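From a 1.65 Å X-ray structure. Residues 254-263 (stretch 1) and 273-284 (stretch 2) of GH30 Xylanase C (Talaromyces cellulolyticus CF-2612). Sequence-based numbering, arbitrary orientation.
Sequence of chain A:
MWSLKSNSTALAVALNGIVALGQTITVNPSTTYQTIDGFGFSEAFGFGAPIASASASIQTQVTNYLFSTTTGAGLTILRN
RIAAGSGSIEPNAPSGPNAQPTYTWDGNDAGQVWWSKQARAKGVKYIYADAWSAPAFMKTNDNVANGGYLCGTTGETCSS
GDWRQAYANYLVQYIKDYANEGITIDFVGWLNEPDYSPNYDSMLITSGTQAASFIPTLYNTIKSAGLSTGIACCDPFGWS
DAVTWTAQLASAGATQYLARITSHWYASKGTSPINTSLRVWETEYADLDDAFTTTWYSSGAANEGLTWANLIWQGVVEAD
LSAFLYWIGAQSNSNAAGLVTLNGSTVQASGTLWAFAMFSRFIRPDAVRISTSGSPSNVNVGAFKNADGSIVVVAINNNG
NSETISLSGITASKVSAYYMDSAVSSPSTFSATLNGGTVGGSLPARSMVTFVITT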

# COMPACT_ATOMS: atom_id res chain seq x y z
N ALA A 254 -4.63 -21.64 8.15
CA ALA A 254 -5.28 -20.32 8.31
C ALA A 254 -5.35 -19.55 6.98
O ALA A 254 -6.20 -18.62 6.89
CB ALA A 254 -4.58 -19.53 9.37
N THR A 255 -4.51 -19.89 5.97
CA THR A 255 -4.43 -19.08 4.72
C THR A 255 -5.73 -19.22 3.93
O THR A 255 -6.07 -18.31 3.21
CB THR A 255 -3.17 -19.41 3.90
OG1 THR A 255 -3.09 -20.82 3.77
CG2 THR A 255 -1.88 -18.95 4.55
N GLN A 256 -6.52 -20.28 4.14
CA GLN A 256 -7.82 -20.45 3.44
C GLN A 256 -8.81 -19.37 3.86
O GLN A 256 -9.82 -19.14 3.15
CB GLN A 256 -8.44 -21.82 3.77
CG GLN A 256 -8.82 -22.01 5.22
CD GLN A 256 -9.31 -23.41 5.52
OE1 GLN A 256 -10.19 -23.92 4.82
NE2 GLN A 256 -8.77 -24.00 6.58
N TYR A 257 -8.57 -18.68 4.98
CA TYR A 257 -9.48 -17.65 5.49
C TYR A 257 -8.97 -16.25 5.15
O TYR A 257 -9.60 -15.28 5.59
CB TYR A 257 -9.61 -17.74 7.01
CG TYR A 257 -10.09 -19.08 7.51
CD1 TYR A 257 -11.39 -19.46 7.27
CD2 TYR A 257 -9.26 -19.96 8.20
CE1 TYR A 257 -11.87 -20.67 7.73
CE2 TYR A 257 -9.72 -21.18 8.64
CZ TYR A 257 -11.04 -21.52 8.42
OH TYR A 257 -11.51 -22.74 8.81
N LEU A 258 -7.80 -16.18 4.52
CA LEU A 258 -7.18 -14.87 4.19
C LEU A 258 -7.41 -14.48 2.74
O LEU A 258 -7.52 -15.34 1.85
CB LEU A 258 -5.69 -14.95 4.48
CG LEU A 258 -5.26 -15.17 5.92
CD1 LEU A 258 -3.76 -15.18 5.99
CD2 LEU A 258 -5.84 -14.10 6.83
N ALA A 259 -7.41 -13.17 2.50
CA ALA A 259 -7.58 -12.59 1.16
C ALA A 259 -6.24 -12.02 0.67
O ALA A 259 -6.02 -12.03 -0.52
CB ALA A 259 -8.65 -11.54 1.16
N ARG A 260 -5.41 -11.48 1.57
CA ARG A 260 -4.11 -10.89 1.17
C ARG A 260 -3.09 -11.20 2.26
O ARG A 260 -3.45 -11.19 3.47
CB ARG A 260 -4.22 -9.36 1.04
CG ARG A 260 -5.13 -8.86 -0.09
CD ARG A 260 -4.58 -9.26 -1.43
NE ARG A 260 -5.30 -8.71 -2.59
CZ ARG A 260 -6.47 -9.13 -3.07
NH1 ARG A 260 -6.99 -8.54 -4.12
NH2 ARG A 260 -7.12 -10.15 -2.52
N ILE A 261 -1.85 -11.35 1.84
CA ILE A 261 -0.68 -11.42 2.73
C ILE A 261 -0.04 -10.05 2.63
O ILE A 261 0.12 -9.57 1.51
CB ILE A 261 0.30 -12.54 2.29
CG1 ILE A 261 -0.36 -13.91 2.47
CG2 ILE A 261 1.64 -12.41 2.98
CD1 ILE A 261 -0.57 -14.31 3.88
N THR A 262 0.33 -9.46 3.77
CA THR A 262 0.87 -8.09 3.79
C THR A 262 2.22 -8.03 4.51
O THR A 262 2.58 -8.92 5.28
CB THR A 262 -0.14 -7.14 4.46
OG1 THR A 262 -0.30 -7.51 5.84
CG2 THR A 262 -1.47 -7.15 3.74
N SER A 263 3.01 -7.03 4.17
CA SER A 263 4.33 -6.82 4.80
C SER A 263 4.66 -5.34 4.70
O SER A 263 4.29 -4.71 3.72
CB SER A 263 5.43 -7.59 4.10
OG SER A 263 6.63 -7.56 4.88
N PRO A 273 9.89 -13.63 -4.12
CA PRO A 273 8.48 -13.69 -3.75
C PRO A 273 8.23 -14.58 -2.53
O PRO A 273 9.01 -15.52 -2.20
CB PRO A 273 7.82 -14.39 -4.94
CG PRO A 273 8.85 -14.25 -6.05
CD PRO A 273 10.19 -14.34 -5.36
N ILE A 274 7.10 -14.34 -1.88
CA ILE A 274 6.62 -15.25 -0.81
C ILE A 274 5.99 -16.45 -1.51
O ILE A 274 5.26 -16.26 -2.47
CB ILE A 274 5.64 -14.54 0.14
CG1 ILE A 274 6.34 -13.33 0.80
CG2 ILE A 274 5.05 -15.51 1.13
CD1 ILE A 274 5.49 -12.63 1.82
N ASN A 275 6.22 -17.64 -0.97
CA ASN A 275 5.61 -18.91 -1.43
C ASN A 275 4.16 -18.94 -0.96
O ASN A 275 3.93 -19.51 0.10
CB ASN A 275 6.37 -20.10 -0.86
CG ASN A 275 5.85 -21.42 -1.39
OD1 ASN A 275 5.07 -21.46 -2.32
ND2 ASN A 275 6.28 -22.51 -0.78
N THR A 276 3.24 -18.40 -1.76
CA THR A 276 1.79 -18.38 -1.45
C THR A 276 1.04 -18.20 -2.76
O THR A 276 1.60 -17.58 -3.65
CB THR A 276 1.42 -17.24 -0.49
OG1 THR A 276 0.02 -17.26 -0.26
CG2 THR A 276 1.80 -15.85 -0.96
N SER A 277 -0.19 -18.65 -2.84
CA SER A 277 -1.09 -18.34 -3.98
C SER A 277 -1.84 -17.04 -3.70
O SER A 277 -2.47 -16.56 -4.58
CB SER A 277 -2.05 -19.47 -4.22
OG SER A 277 -2.80 -19.68 -3.05
N LEU A 278 -1.78 -16.50 -2.49
CA LEU A 278 -2.47 -15.23 -2.20
C LEU A 278 -1.67 -14.07 -2.81
O LEU A 278 -0.40 -14.10 -2.82
CB LEU A 278 -2.60 -15.05 -0.69
CG LEU A 278 -3.57 -16.02 0.02
CD1 LEU A 278 -3.54 -15.76 1.50
CD2 LEU A 278 -4.99 -15.89 -0.52
N ARG A 279 -2.38 -13.02 -3.17
CA ARG A 279 -1.74 -11.77 -3.62
C ARG A 279 -1.06 -11.15 -2.38
O ARG A 279 -1.64 -11.14 -1.26
CB ARG A 279 -2.77 -10.85 -4.25
CG ARG A 279 -3.31 -11.35 -5.58
CD ARG A 279 -4.30 -10.37 -6.14
NE ARG A 279 -5.06 -11.05 -7.18
CZ ARG A 279 -6.15 -10.58 -7.77
NH1 ARG A 279 -6.60 -9.37 -7.51
NH2 ARG A 279 -6.73 -11.33 -8.69
N VAL A 280 0.14 -10.62 -2.60
CA VAL A 280 1.00 -10.06 -1.53
C VAL A 280 1.08 -8.55 -1.70
O VAL A 280 1.40 -8.05 -2.85
CB VAL A 280 2.41 -10.67 -1.56
CG1 VAL A 280 3.30 -10.05 -0.47
CG2 VAL A 280 2.33 -12.18 -1.35
N TRP A 281 0.84 -7.81 -0.62
CA TRP A 281 0.89 -6.33 -0.60
C TRP A 281 2.04 -5.88 0.28
O TRP A 281 2.12 -6.34 1.43
CB TRP A 281 -0.44 -5.78 -0.06
CG TRP A 281 -1.58 -5.85 -1.00
CD1 TRP A 281 -1.72 -6.59 -2.14
CD2 TRP A 281 -2.79 -5.10 -0.86
NE1 TRP A 281 -2.92 -6.32 -2.74
CE2 TRP A 281 -3.60 -5.40 -1.98
CE3 TRP A 281 -3.24 -4.19 0.10
CZ2 TRP A 281 -4.85 -4.81 -2.14
CZ3 TRP A 281 -4.45 -3.58 -0.08
CH2 TRP A 281 -5.25 -3.91 -1.17
N GLU A 282 2.87 -4.96 -0.23
CA GLU A 282 3.75 -4.15 0.62
C GLU A 282 2.92 -2.95 1.10
O GLU A 282 2.59 -2.08 0.27
CB GLU A 282 5.00 -3.80 -0.17
CG GLU A 282 6.06 -3.05 0.64
CD GLU A 282 5.64 -1.65 1.08
OE1 GLU A 282 5.52 -1.44 2.28
OE2 GLU A 282 5.39 -0.78 0.18
N THR A 283 2.50 -2.94 2.37
CA THR A 283 1.40 -2.07 2.83
C THR A 283 1.92 -0.81 3.56
O THR A 283 1.07 -0.01 3.93
CB THR A 283 0.41 -2.80 3.74
OG1 THR A 283 1.13 -3.58 4.72
CG2 THR A 283 -0.51 -3.68 2.92
N GLU A 284 3.22 -0.70 3.81
CA GLU A 284 3.77 0.54 4.37
C GLU A 284 5.30 0.54 4.25
O GLU A 284 5.97 -0.29 4.85
CB GLU A 284 3.37 0.68 5.84
CG GLU A 284 3.51 2.12 6.33
CD GLU A 284 3.46 2.26 7.84
OE1 GLU A 284 2.48 1.74 8.50
OE2 GLU A 284 4.40 2.92 8.40
O HOH W 1 -5.23 -13.18 -3.03

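The two stretches bury 695 Å² between them, both sides summed; their parallel strands approach to 4.7 Å, with axes inclined by 29°. A ladder of four backbone hydrogen bonds joins them: I261 N to R279 O (3.1 Å), W281 N to I261 O (2.9 Å), S263 N to W281 O (3.0 Å) and T283 N to S263 O (2.9 Å). I261 and S263 each give their N and O to residues that flank their partners V280 and E282, the usual parallel pattern. CA-H...O contacts fill the gaps between rungs, as from V280 CA to I261 O and from T262 CA to W281 O, both 3.2 Å. Next to the R260 and R279 pair, a water bridges the chains, its oxygen donating to A259 O and accepting from R279 N, each at 2.9 Å.

I261 and V280, both buried, share one face of the sheet, and their branched apolar side chains suit a face packed against I274 and L278. I261 (m, m) places CG1 3.8 Å from L278 CD1 and CG2 4.0 Å from I274 CD1, so its branches reach two residues of the incoming loop, while its CB lies 4.2 Å from V280 CG2. L278 (m, t) is extended: its CD1 also packs 3.8 Å from L258 CB, and its CD2 lies 3.5 Å from L258 O, so one leucine covers both the turn after the 3-10 segment and the strand. T276, with chi1 t, accepts a hydrogen bond at OG1 from L278 N (3.0 Å), tying together the loop that carries this leucine.

R260 and W281 (chi1 m) lie on the other face. R260 bends through two m rotamers before a t chi3, bringing its end closer to stretch 2 than its CA-to-CB direction alone would. The bend lays CD over the W281 five-membered ring, 4.0 Å from its centroid and 27° off the normal, a CH-pi contact that suits an aliphatic arm beside a flat aromatic. It also returns NH2 to its own chain, where it donates to A259 O (3.0 Å). R279 CB sits over one face of the R260 guanidinium. R279 itself runs out extended (m, t, t), yet its NH1 comes within 3.5 Å of R260 NH1; these like charges cannot attract, and both atoms find hydrogen bonds elsewhere in the structure.

Further along this face, T262 and T283, both p, bring their CG2 methyls to 3.7 Å. Threonine thus supplies a methyl for the buried contact and a hydroxyl for partners elsewhere.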